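Local atomic coordinates of enolase from the environmental genome shotgun sequencing of the Sargasso Sea (PDB entry 2QGY), a protein that is of unknown specific function but, as a magnesium-binding member of the enolase superfamily, probably abstracts a proton beside the carboxylate of an acid substrate. Residues Trp19-His24 and Asp367-Leu372; Leu25-Trp30 and Tyr333-Lys338; Trp30-Lys35 and Trp143-Lys148; Val136-Thr141 and Asn350-Asn355. One frame throughout, in Å; residues are numbered along the deposited sequence.

In the fold
Contact 1 joins the end of strand 13-21 of the capping-domain sheet to helix 366-371, just before strand 373-379 completes that sheet. After strand 13-21 the chain enters loop 22-36, which supplies one side of contacts 2 and 3. Their centres are about 10 Å apart, they share W30, and they dock the loop on elements that follow barrel strands 327-329 and 135-141. Contacts 1 and 2 also touch, through H24 and F336, with centres about 13 Å apart. Contact 4 lies within the barrel domain, its centre about 22 Å from that of contact 3, yet strand 135-141 is followed, after one residue, by 143-148. Capping loop and barrel are thus tied on the side where magnesium binds.

Contact 1 of 4, residues Trp19-His24 and Asp367-Leu372; sequences WITDNH and DILSEL
With CG of W19 beside its backbone N (chi1 -65°) and CG of L369 anti to its own (chi1 -177°), the indole and the leucine branches meet in a strand-on-helix packing at the edge of the capping domain. Strand 19-21 is the end of a strand in a four-stranded antiparallel sheet, and helix 367-371 leads into strand 373-379, its neighbour in that sheet. L369 lies over one face of the indole. Its CG is 3.8 Å from the centroid of the five-membered ring, a CH-pi contact, and its CD2 approaches W19 CD2 to 3.5 Å, displaced toward the rim. The ring of W50 also packs against W19. At the indole edge the contact is polar: W19 NE1 donates to S370 OG at 3.0 Å, with the oxygen almost exactly in the ring plane. Since S370 OG is also bonded to E366 O, the helix backbone fixes the hydroxyl that holds the indole. The other leucine branch turns to the strand, where L369 CD1 touches T21 CG2 at 3.6 Å, while T21 OG1 bonds to F36 N.

A second site lies where the helix ends. L372 O takes two N-H groups, D22 N at 2.9 Å in its carbonyl plane and H24 NE2 at 2.8 Å, tilted 22° from that plane. The geometry therefore places a hydrogen on NE2, and the acceptor lies in the plane of the imidazole. L372 adds an apolar contact to the same ring, its CD2 standing over one imidazole face 4.0 Å from the centroid.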
# COMPACT_ATOMS: atom_id res chain seq x y z
N TRP A 19 -10.19 14.52 12.77
CA TRP A 19 -9.21 14.98 13.74
C TRP A 19 -8.01 14.07 13.63
O TRP A 19 -8.18 12.86 13.50
CB TRP A 19 -9.73 14.82 15.17
CG TRP A 19 -10.91 15.64 15.54
CD1 TRP A 19 -10.89 16.80 16.24
CD2 TRP A 19 -12.30 15.32 15.31
NE1 TRP A 19 -12.18 17.26 16.44
CE2 TRP A 19 -13.06 16.38 15.87
CE3 TRP A 19 -12.97 14.26 14.68
CZ2 TRP A 19 -14.46 16.40 15.83
CZ3 TRP A 19 -14.37 14.29 14.61
CH2 TRP A 19 -15.09 15.34 15.21
N ILE A 20 -6.81 14.66 13.68
CA ILE A 20 -5.60 13.87 13.92
C ILE A 20 -5.06 14.27 15.28
O ILE A 20 -4.67 15.43 15.49
CB ILE A 20 -4.54 14.15 12.84
CG1 ILE A 20 -5.11 13.84 11.45
CG2 ILE A 20 -3.21 13.41 13.18
CD1 ILE A 20 -4.11 14.11 10.30
N THR A 21 -5.06 13.34 16.23
CA THR A 21 -4.62 13.68 17.58
C THR A 21 -3.10 13.90 17.62
O THR A 21 -2.35 13.29 16.87
CB THR A 21 -5.11 12.67 18.66
OG1 THR A 21 -4.57 11.36 18.39
CG2 THR A 21 -6.65 12.59 18.65
N ASP A 22 -2.64 14.78 18.51
CA ASP A 22 -1.21 14.92 18.74
C ASP A 22 -0.75 13.71 19.53
O ASP A 22 -1.56 12.99 20.11
CB ASP A 22 -0.90 16.19 19.54
CG ASP A 22 0.49 16.75 19.25
OD1 ASP A 22 1.32 16.07 18.58
OD2 ASP A 22 0.74 17.88 19.70
N ASN A 23 0.56 13.48 19.59
CA ASN A 23 1.08 12.53 20.53
C ASN A 23 0.88 13.09 21.93
O ASN A 23 1.05 14.29 22.15
CB ASN A 23 2.58 12.29 20.29
CG ASN A 23 2.87 11.85 18.86
OD1 ASN A 23 3.33 12.64 18.04
ND2 ASN A 23 2.60 10.58 18.57
N HIS A 24 0.51 12.23 22.84
CA HIS A 24 0.30 12.59 24.24
C HIS A 24 0.96 11.51 25.11
O HIS A 24 1.37 10.48 24.58
CB HIS A 24 -1.21 12.75 24.50
CG HIS A 24 -1.81 13.93 23.78
ND1 HIS A 24 -1.58 15.24 24.18
CD2 HIS A 24 -2.63 14.01 22.70
CE1 HIS A 24 -2.23 16.06 23.38
NE2 HIS A 24 -2.87 15.34 22.47
N ASP A 367 -15.14 18.83 21.63
CA ASP A 367 -14.28 19.95 22.02
C ASP A 367 -13.02 19.45 22.69
O ASP A 367 -11.94 20.00 22.46
CB ASP A 367 -15.04 21.03 22.81
CG ASP A 367 -16.03 21.83 21.93
OD1 ASP A 367 -15.94 21.77 20.67
OD2 ASP A 367 -16.89 22.53 22.52
N ILE A 368 -13.13 18.36 23.46
CA ILE A 368 -11.95 17.73 24.06
C ILE A 368 -11.06 17.06 23.00
O ILE A 368 -9.83 17.21 23.02
CB ILE A 368 -12.31 16.74 25.21
CG1 ILE A 368 -13.06 17.50 26.32
CG2 ILE A 368 -11.02 16.07 25.76
CD1 ILE A 368 -13.48 16.70 27.53
N LEU A 369 -11.69 16.34 22.09
CA LEU A 369 -10.97 15.73 20.97
C LEU A 369 -10.22 16.79 20.16
O LEU A 369 -9.04 16.62 19.85
CB LEU A 369 -11.90 14.90 20.09
CG LEU A 369 -11.24 14.15 18.93
CD1 LEU A 369 -10.08 13.26 19.42
CD2 LEU A 369 -12.31 13.31 18.23
N SER A 370 -10.88 17.92 19.89
CA SER A 370 -10.21 19.02 19.20
C SER A 370 -9.01 19.53 19.99
O SER A 370 -7.97 19.83 19.39
CB SER A 370 -11.19 20.19 18.93
OG SER A 370 -12.24 19.82 18.03
N GLU A 371 -9.14 19.63 21.31
CA GLU A 371 -8.08 20.21 22.14
C GLU A 371 -6.85 19.33 22.05
O GLU A 371 -5.73 19.81 22.10
CB GLU A 371 -8.53 20.29 23.59
CG GLU A 371 -7.62 21.10 24.51
CD GLU A 371 -8.23 21.27 25.91
OE1 GLU A 371 -9.43 20.91 26.11
OE2 GLU A 371 -7.49 21.76 26.81
N LEU A 372 -7.10 18.03 21.92
CA LEU A 372 -6.05 17.01 21.86
C LEU A 372 -5.46 16.85 20.47
O LEU A 372 -4.55 16.04 20.28
CB LEU A 372 -6.63 15.67 22.33
CG LEU A 372 -7.08 15.56 23.79
CD1 LEU A 372 -7.84 14.25 24.02
CD2 LEU A 372 -5.89 15.67 24.76

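Contact 2 of 4, residues Leu25-Trp30 and Tyr333-Lys338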
# COMPACT_ATOMS: atom_id res chain seq x y z
N LEU A 25 1.12 11.75 26.40
CA LEU A 25 1.64 10.68 27.26
C LEU A 25 0.48 9.73 27.53
O LEU A 25 -0.63 10.18 27.78
CB LEU A 25 2.21 11.22 28.57
CG LEU A 25 3.55 11.93 28.45
CD1 LEU A 25 3.93 12.47 29.83
CD2 LEU A 25 4.60 10.94 27.96
N SER A 26 0.75 8.43 27.46
CA SER A 26 -0.29 7.44 27.70
C SER A 26 -0.47 7.27 29.21
O SER A 26 0.18 7.96 30.00
CB SER A 26 0.05 6.11 27.02
OG SER A 26 1.14 5.49 27.69
N ASP A 27 -1.37 6.38 29.62
CA ASP A 27 -1.65 6.20 31.06
C ASP A 27 -0.36 5.88 31.86
O ASP A 27 0.48 5.06 31.43
CB ASP A 27 -2.71 5.10 31.32
CG ASP A 27 -4.01 5.26 30.49
OD1 ASP A 27 -4.26 6.35 29.87
OD2 ASP A 27 -4.80 4.26 30.48
N ASP A 28 -0.19 6.52 33.03
CA ASP A 28 1.01 6.30 33.88
C ASP A 28 2.32 6.64 33.15
O ASP A 28 3.40 6.16 33.54
CB ASP A 28 1.04 4.85 34.44
CG ASP A 28 -0.32 4.41 34.98
OD1 ASP A 28 -0.85 5.10 35.87
OD2 ASP A 28 -0.84 3.36 34.53
N GLN A 29 2.22 7.49 32.12
CA GLN A 29 3.39 7.94 31.37
C GLN A 29 4.18 6.74 30.82
O GLN A 29 5.41 6.77 30.70
CB GLN A 29 4.26 8.89 32.22
CG GLN A 29 3.47 10.09 32.80
CD GLN A 29 2.71 9.75 34.06
OE1 GLN A 29 3.24 9.09 34.95
NE2 GLN A 29 1.45 10.15 34.13
N TRP A 30 3.45 5.68 30.48
CA TRP A 30 4.08 4.42 30.04
C TRP A 30 4.71 4.56 28.64
O TRP A 30 5.81 4.04 28.39
CB TRP A 30 3.05 3.27 30.09
CG TRP A 30 3.54 2.04 29.38
CD1 TRP A 30 3.09 1.54 28.20
CD2 TRP A 30 4.64 1.21 29.78
NE1 TRP A 30 3.81 0.40 27.87
CE2 TRP A 30 4.78 0.19 28.81
CE3 TRP A 30 5.52 1.23 30.87
CZ2 TRP A 30 5.77 -0.81 28.89
CZ3 TRP A 30 6.51 0.22 30.95
CH2 TRP A 30 6.61 -0.78 29.97
N TYR A 333 -3.73 3.02 26.64
CA TYR A 333 -4.54 3.91 25.81
C TYR A 333 -5.97 4.06 26.33
O TYR A 333 -6.78 4.86 25.80
CB TYR A 333 -4.60 3.35 24.39
CG TYR A 333 -3.33 3.56 23.55
CD1 TYR A 333 -2.11 3.96 24.12
CD2 TYR A 333 -3.36 3.36 22.16
CE1 TYR A 333 -0.95 4.16 23.32
CE2 TYR A 333 -2.23 3.55 21.37
CZ TYR A 333 -1.05 3.95 21.94
OH TYR A 333 0.06 4.15 21.12
N ILE A 334 -6.33 3.27 27.36
CA ILE A 334 -7.72 3.30 27.81
C ILE A 334 -8.11 4.64 28.46
O ILE A 334 -9.09 5.26 28.05
CB ILE A 334 -8.06 2.14 28.76
CG1 ILE A 334 -7.93 0.78 28.03
CG2 ILE A 334 -9.45 2.33 29.35
CD1 ILE A 334 -9.13 0.41 27.13
N ASN A 335 -7.37 5.10 29.46
CA ASN A 335 -7.79 6.35 30.11
C ASN A 335 -7.50 7.56 29.23
O ASN A 335 -8.24 8.55 29.28
CB ASN A 335 -7.15 6.52 31.48
CG ASN A 335 -7.63 5.47 32.46
OD1 ASN A 335 -8.80 5.07 32.47
ND2 ASN A 335 -6.72 5.02 33.31
N PHE A 336 -6.47 7.47 28.39
CA PHE A 336 -6.30 8.51 27.40
C PHE A 336 -7.57 8.67 26.54
O PHE A 336 -8.03 9.79 26.28
CB PHE A 336 -5.12 8.26 26.46
CG PHE A 336 -5.00 9.33 25.42
CD1 PHE A 336 -4.47 10.57 25.77
CD2 PHE A 336 -5.47 9.12 24.12
CE1 PHE A 336 -4.40 11.57 24.85
CE2 PHE A 336 -5.40 10.13 23.19
CZ PHE A 336 -4.86 11.37 23.54
N SER A 337 -8.08 7.55 26.05
CA SER A 337 -9.24 7.57 25.16
C SER A 337 -10.47 8.04 25.95
O SER A 337 -11.36 8.70 25.40
CB SER A 337 -9.48 6.18 24.58
OG SER A 337 -8.36 5.75 23.81
N LYS A 338 -10.51 7.68 27.24
CA LYS A 338 -11.61 8.13 28.10
C LYS A 338 -11.69 9.65 28.25
O LYS A 338 -12.74 10.19 28.60
CB LYS A 338 -11.51 7.46 29.46
CG LYS A 338 -11.93 5.99 29.42
CD LYS A 338 -11.96 5.40 30.80
CE LYS A 338 -12.65 4.05 30.79
NZ LYS A 338 -12.45 3.39 32.11
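D27 reaches the backbone of N335 and F336 in an interdomain contact of the enolase-superfamily fold, where the capping-domain loop after strand 13-21 meets helix 334-338, which follows the barrel strand 327-329. CG of D27 lies beside its backbone N, anti to the carbonyl carbon (chi1 -51°), and the carboxylate presents one oxygen to each of two successive peptide N-H groups. N335 N donates to D27 OD2 at 2.9 Å through the syn lone pair, in a fairly straight bond. F336 N reaches D27 OD1, also at 2.9 Å, but bent to 129°, a weak bond. The partners are helix N-H groups, which would be expected to favour the charged carboxylate.

The N335 side chain, its CG anti to the carbonyl carbon, crosses D27 at about a right angle; its CB lies against both carboxylate oxygens, 3.3 Å from D27 OD1, and its amide plane tilts 26° from the carboxylate. Beside this polar pair, S26 CB approaches the edge of the Y333 ring; S26 OG is held by S31 and D332, and Y333 OH by W304 and K34. Y333 O takes two donors from S337, whose N and OG reach it from opposite faces of the carbonyl plane, OG at 2.7 Å.

Contact 3 of 4, residues Trp30-Lys35 and Trp143-Lys148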
# COMPACT_ATOMS: atom_id res chain seq x y z
N TRP A 30 3.45 5.68 30.48
CA TRP A 30 4.08 4.42 30.04
C TRP A 30 4.71 4.56 28.64
O TRP A 30 5.81 4.04 28.39
CB TRP A 30 3.05 3.27 30.09
CG TRP A 30 3.54 2.04 29.38
CD1 TRP A 30 3.09 1.54 28.20
CD2 TRP A 30 4.64 1.21 29.78
NE1 TRP A 30 3.81 0.40 27.87
CE2 TRP A 30 4.78 0.19 28.81
CE3 TRP A 30 5.52 1.23 30.87
CZ2 TRP A 30 5.77 -0.81 28.89
CZ3 TRP A 30 6.51 0.22 30.95
CH2 TRP A 30 6.61 -0.78 29.97
N SER A 31 4.01 5.29 27.77
CA SER A 31 4.42 5.50 26.37
C SER A 31 3.93 6.86 25.84
O SER A 31 3.21 7.57 26.53
CB SER A 31 3.81 4.39 25.51
OG SER A 31 4.45 4.31 24.23
N ASN A 32 4.33 7.23 24.62
CA ASN A 32 3.60 8.29 23.90
C ASN A 32 2.50 7.55 23.16
O ASN A 32 2.71 6.44 22.65
CB ASN A 32 4.50 9.04 22.90
CG ASN A 32 5.74 9.64 23.56
OD1 ASN A 32 5.65 10.40 24.51
ND2 ASN A 32 6.92 9.29 23.03
N THR A 33 1.30 8.12 23.15
CA THR A 33 0.26 7.64 22.26
C THR A 33 0.65 7.99 20.83
O THR A 33 1.29 9.01 20.59
CB THR A 33 -1.09 8.27 22.59
OG1 THR A 33 -0.98 9.69 22.39
CG2 THR A 33 -1.44 7.95 24.05
N LYS A 34 0.29 7.14 19.87
CA LYS A 34 0.51 7.49 18.47
C LYS A 34 -0.53 8.55 18.12
O LYS A 34 -1.50 8.73 18.87
CB LYS A 34 0.36 6.25 17.56
CG LYS A 34 -0.94 5.53 17.75
CD LYS A 34 -1.15 4.25 16.88
CE LYS A 34 -0.87 4.52 15.42
NZ LYS A 34 -1.49 3.52 14.49
N LYS A 35 -0.35 9.24 17.00
CA LYS A 35 -1.39 10.13 16.48
C LYS A 35 -2.55 9.25 15.95
O LYS A 35 -2.32 8.26 15.23
CB LYS A 35 -0.85 11.02 15.36
CG LYS A 35 0.36 11.84 15.76
CD LYS A 35 0.68 12.91 14.71
CE LYS A 35 1.86 13.81 15.12
NZ LYS A 35 3.13 13.05 15.31
N TRP A 143 3.83 -2.63 25.22
CA TRP A 143 4.78 -2.04 24.32
C TRP A 143 4.93 -0.55 24.62
O TRP A 143 3.95 0.13 24.90
CB TRP A 143 4.28 -2.20 22.87
CG TRP A 143 5.25 -1.69 21.86
CD1 TRP A 143 6.27 -2.40 21.26
CD2 TRP A 143 5.32 -0.37 21.34
NE1 TRP A 143 6.97 -1.58 20.40
CE2 TRP A 143 6.39 -0.34 20.41
CE3 TRP A 143 4.54 0.79 21.52
CZ2 TRP A 143 6.73 0.82 19.70
CZ3 TRP A 143 4.89 1.94 20.83
CH2 TRP A 143 5.96 1.94 19.92
N SER A 144 6.16 -0.06 24.54
CA SER A 144 6.39 1.39 24.67
C SER A 144 7.45 1.94 23.68
O SER A 144 8.41 1.25 23.34
CB SER A 144 6.79 1.78 26.09
OG SER A 144 7.04 3.18 26.15
N ASP A 145 7.25 3.18 23.25
CA ASP A 145 8.24 3.86 22.41
C ASP A 145 9.27 4.64 23.21
O ASP A 145 10.20 5.22 22.63
CB ASP A 145 7.58 4.78 21.37
CG ASP A 145 6.94 6.01 21.98
OD1 ASP A 145 6.39 5.90 23.10
OD2 ASP A 145 6.96 7.08 21.31
N LEU A 146 9.10 4.66 24.53
CA LEU A 146 10.03 5.34 25.45
C LEU A 146 11.16 4.43 25.89
O LEU A 146 11.04 3.20 25.90
CB LEU A 146 9.27 5.87 26.67
CG LEU A 146 8.17 6.90 26.42
CD1 LEU A 146 7.45 7.22 27.73
CD2 LEU A 146 8.74 8.16 25.80
N LYS A 147 12.28 5.03 26.28
CA LYS A 147 13.44 4.25 26.69
C LYS A 147 13.22 3.66 28.07
O LYS A 147 12.96 4.37 29.05
CB LYS A 147 14.72 5.09 26.64
CG LYS A 147 15.23 5.34 25.22
CD LYS A 147 16.39 6.34 25.18
CE LYS A 147 16.86 6.56 23.74
NZ LYS A 147 18.24 7.16 23.66
N LYS A 148 13.31 2.33 28.13
CA LYS A 148 13.18 1.59 29.38
C LYS A 148 14.13 0.40 29.39
O LYS A 148 14.62 -0.04 28.34
CB LYS A 148 11.74 1.09 29.58
CG LYS A 148 10.71 2.15 29.38
CD LYS A 148 9.33 1.60 29.46
CE LYS A 148 8.31 2.70 29.21
NZ LYS A 148 8.24 3.73 30.29
O HOH W 1 1.33 -1.20 26.40
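The segment 143-148, which follows barrel strand 135-141 on the side where magnesium binds, meets the capping-domain loop 30-35; the W143 side chain lies about 8 Å from the magnesium. W30 provides a flat wall for 143-148. Its CG is anti to the backbone N (chi1 168°), and one indole face takes two CH-pi contacts: S144 CB over the five-membered ring and K148 CE 3.7 Å from the centroid of the six-membered ring. W30 NE1 donates to W143 O at 3.0 Å, coming from above the carbonyl plane, and a water accepts from W143 N and, weakly, from that same NE1. S144 OG donates to W30 O at 2.7 Å while accepting from L146 N, which makes an ST turn.

D145 gathers the rest. Its CG lies between backbone N and carbonyl carbon (chi1 70°), and the carboxylate takes three donors from 31-32. OD1 accepts from N32 N at 2.9 Å on its syn lone pair and from S31 OG at 2.8 Å on the anti side, 35° out of plane. OD2 accepts from N32 ND2 at 2.8 Å, with amide and carboxylate planes nearly perpendicular. Three neutral donors, a hydroxyl, a side-chain amide and a backbone N-H, would be expected to favour the charged form of D145 and to limit its rotation, and these bonds to S31 and N32 tie the two loops together.

Contact 4 of 4, residues Val136-Thr141 and Asn350-Asn355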
# COMPACT_ATOMS: atom_id res chain seq x y z
N VAL A 136 -16.37 -10.22 24.76
CA VAL A 136 -15.30 -10.54 23.81
C VAL A 136 -14.00 -10.77 24.55
O VAL A 136 -13.51 -9.85 25.19
CB VAL A 136 -15.13 -9.39 22.79
CG1 VAL A 136 -13.83 -9.59 21.93
CG2 VAL A 136 -16.38 -9.27 21.94
N PRO A 137 -13.44 -11.99 24.48
CA PRO A 137 -12.16 -12.16 25.17
C PRO A 137 -11.09 -11.20 24.63
O PRO A 137 -11.03 -10.97 23.40
CB PRO A 137 -11.77 -13.61 24.84
CG PRO A 137 -13.15 -14.30 24.61
CD PRO A 137 -13.90 -13.24 23.84
N ILE A 138 -10.28 -10.65 25.52
CA ILE A 138 -9.21 -9.73 25.13
C ILE A 138 -7.85 -10.13 25.67
O ILE A 138 -7.76 -10.92 26.60
CB ILE A 138 -9.53 -8.26 25.57
CG1 ILE A 138 -9.97 -8.20 27.05
CG2 ILE A 138 -10.63 -7.66 24.71
CD1 ILE A 138 -8.87 -8.08 28.06
N TYR A 139 -6.78 -9.58 25.11
CA TYR A 139 -5.47 -9.70 25.69
C TYR A 139 -4.84 -8.30 25.62
O TYR A 139 -5.28 -7.45 24.84
CB TYR A 139 -4.61 -10.74 24.93
CG TYR A 139 -4.12 -10.25 23.57
CD1 TYR A 139 -2.89 -9.60 23.45
CD2 TYR A 139 -4.91 -10.42 22.42
CE1 TYR A 139 -2.44 -9.11 22.18
CE2 TYR A 139 -4.48 -9.96 21.17
CZ TYR A 139 -3.25 -9.29 21.06
OH TYR A 139 -2.82 -8.86 19.83
N ALA A 140 -3.82 -8.08 26.44
CA ALA A 140 -3.17 -6.79 26.55
C ALA A 140 -1.79 -6.81 25.97
O ALA A 140 -0.97 -7.72 26.26
CB ALA A 140 -3.12 -6.35 28.01
N THR A 141 -1.50 -5.79 25.17
CA THR A 141 -0.18 -5.65 24.58
C THR A 141 0.67 -4.72 25.41
O THR A 141 0.23 -3.64 25.79
CB THR A 141 -0.29 -5.12 23.13
OG1 THR A 141 -0.91 -6.12 22.33
CG2 THR A 141 1.07 -4.80 22.55
N ASN A 350 -10.98 -10.67 31.86
CA ASN A 350 -10.48 -11.15 30.57
C ASN A 350 -11.35 -10.86 29.35
O ASN A 350 -11.05 -11.36 28.28
CB ASN A 350 -10.17 -12.65 30.62
CG ASN A 350 -11.42 -13.51 30.88
OD1 ASN A 350 -12.29 -13.16 31.67
ND2 ASN A 350 -11.49 -14.66 30.21
N LYS A 351 -12.43 -10.09 29.53
CA LYS A 351 -13.44 -9.91 28.48
C LYS A 351 -13.89 -8.47 28.41
O LYS A 351 -14.10 -7.83 29.43
CB LYS A 351 -14.64 -10.82 28.75
CG LYS A 351 -14.30 -12.31 28.71
CD LYS A 351 -15.53 -13.18 28.64
CE LYS A 351 -15.13 -14.66 28.72
NZ LYS A 351 -16.23 -15.60 28.30
N ALA A 352 -14.02 -7.94 27.20
CA ALA A 352 -14.63 -6.64 27.02
C ALA A 352 -16.12 -6.83 26.82
O ALA A 352 -16.55 -7.62 25.97
CB ALA A 352 -14.00 -5.91 25.82
N HIS A 353 -16.94 -6.11 27.58
CA HIS A 353 -18.38 -6.22 27.42
C HIS A 353 -18.93 -5.06 26.60
O HIS A 353 -18.79 -3.92 26.99
CB HIS A 353 -19.11 -6.32 28.77
CG HIS A 353 -20.61 -6.37 28.63
ND1 HIS A 353 -21.30 -7.56 28.56
CD2 HIS A 353 -21.53 -5.39 28.52
CE1 HIS A 353 -22.59 -7.31 28.43
NE2 HIS A 353 -22.76 -6.00 28.40
N ILE A 354 -19.54 -5.39 25.47
CA ILE A 354 -20.03 -4.40 24.50
C ILE A 354 -21.35 -3.85 24.98
O ILE A 354 -22.19 -4.61 25.44
CB ILE A 354 -20.30 -5.04 23.11
CG1 ILE A 354 -19.05 -5.69 22.55
CG2 ILE A 354 -20.89 -4.01 22.13
CD1 ILE A 354 -19.32 -6.59 21.34
N ASN A 355 -21.57 -2.55 24.85
CA ASN A 355 -22.88 -2.07 25.21
C ASN A 355 -23.89 -2.29 24.07
O ASN A 355 -23.55 -2.74 22.96
CB ASN A 355 -22.84 -0.64 25.78
CG ASN A 355 -22.71 0.42 24.72
OD1 ASN A 355 -22.50 1.59 25.04
ND2 ASN A 355 -22.84 0.04 23.45
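V136, I138 and A352 carry most of this contact, in which strand 351-354 pairs antiparallel with the first strand of the enolase-type (beta/alpha)7beta barrel. Strand 351-354 also pairs antiparallel with 345-348, so the joint adds a two-stranded extension to the barrel. V136 and A352 form a hydrogen-bonded pair: V136 N donates to A352 O at 2.9 Å, and A352 N to V136 O at 2.8 Å. One residue further, P137 and K351 make a non-hydrogen-bonded pair, their CA atoms only 4.2 Å apart. I138 N then donates to N350 O at 3.0 Å, where the pairing ends. The short axes lie at 135°, well away from antiparallel, consistent with two strands that diverge quickly after a few bonds.

The side chains of V136 and A352 share one face of the sheet. V136 has CG2 anti to the carbonyl carbon, and this branch reaches I354 CD1 at 4.0 Å, where the two side chains cross at an oblique angle. C318 and L315 of helix 309-320 pack on V136 and A352, and strand 327-329, the parallel neighbour of 135-141, touches both V136 and I138. I138 takes a crowded rotamer, CG1 between backbone N and carbonyl carbon (chi1 49°), which brings CG1 3.6 Å from N350 O, its own bond acceptor. The other branch turns to the alanine: I138 CG2 meets A352 CB at 4.0 Å.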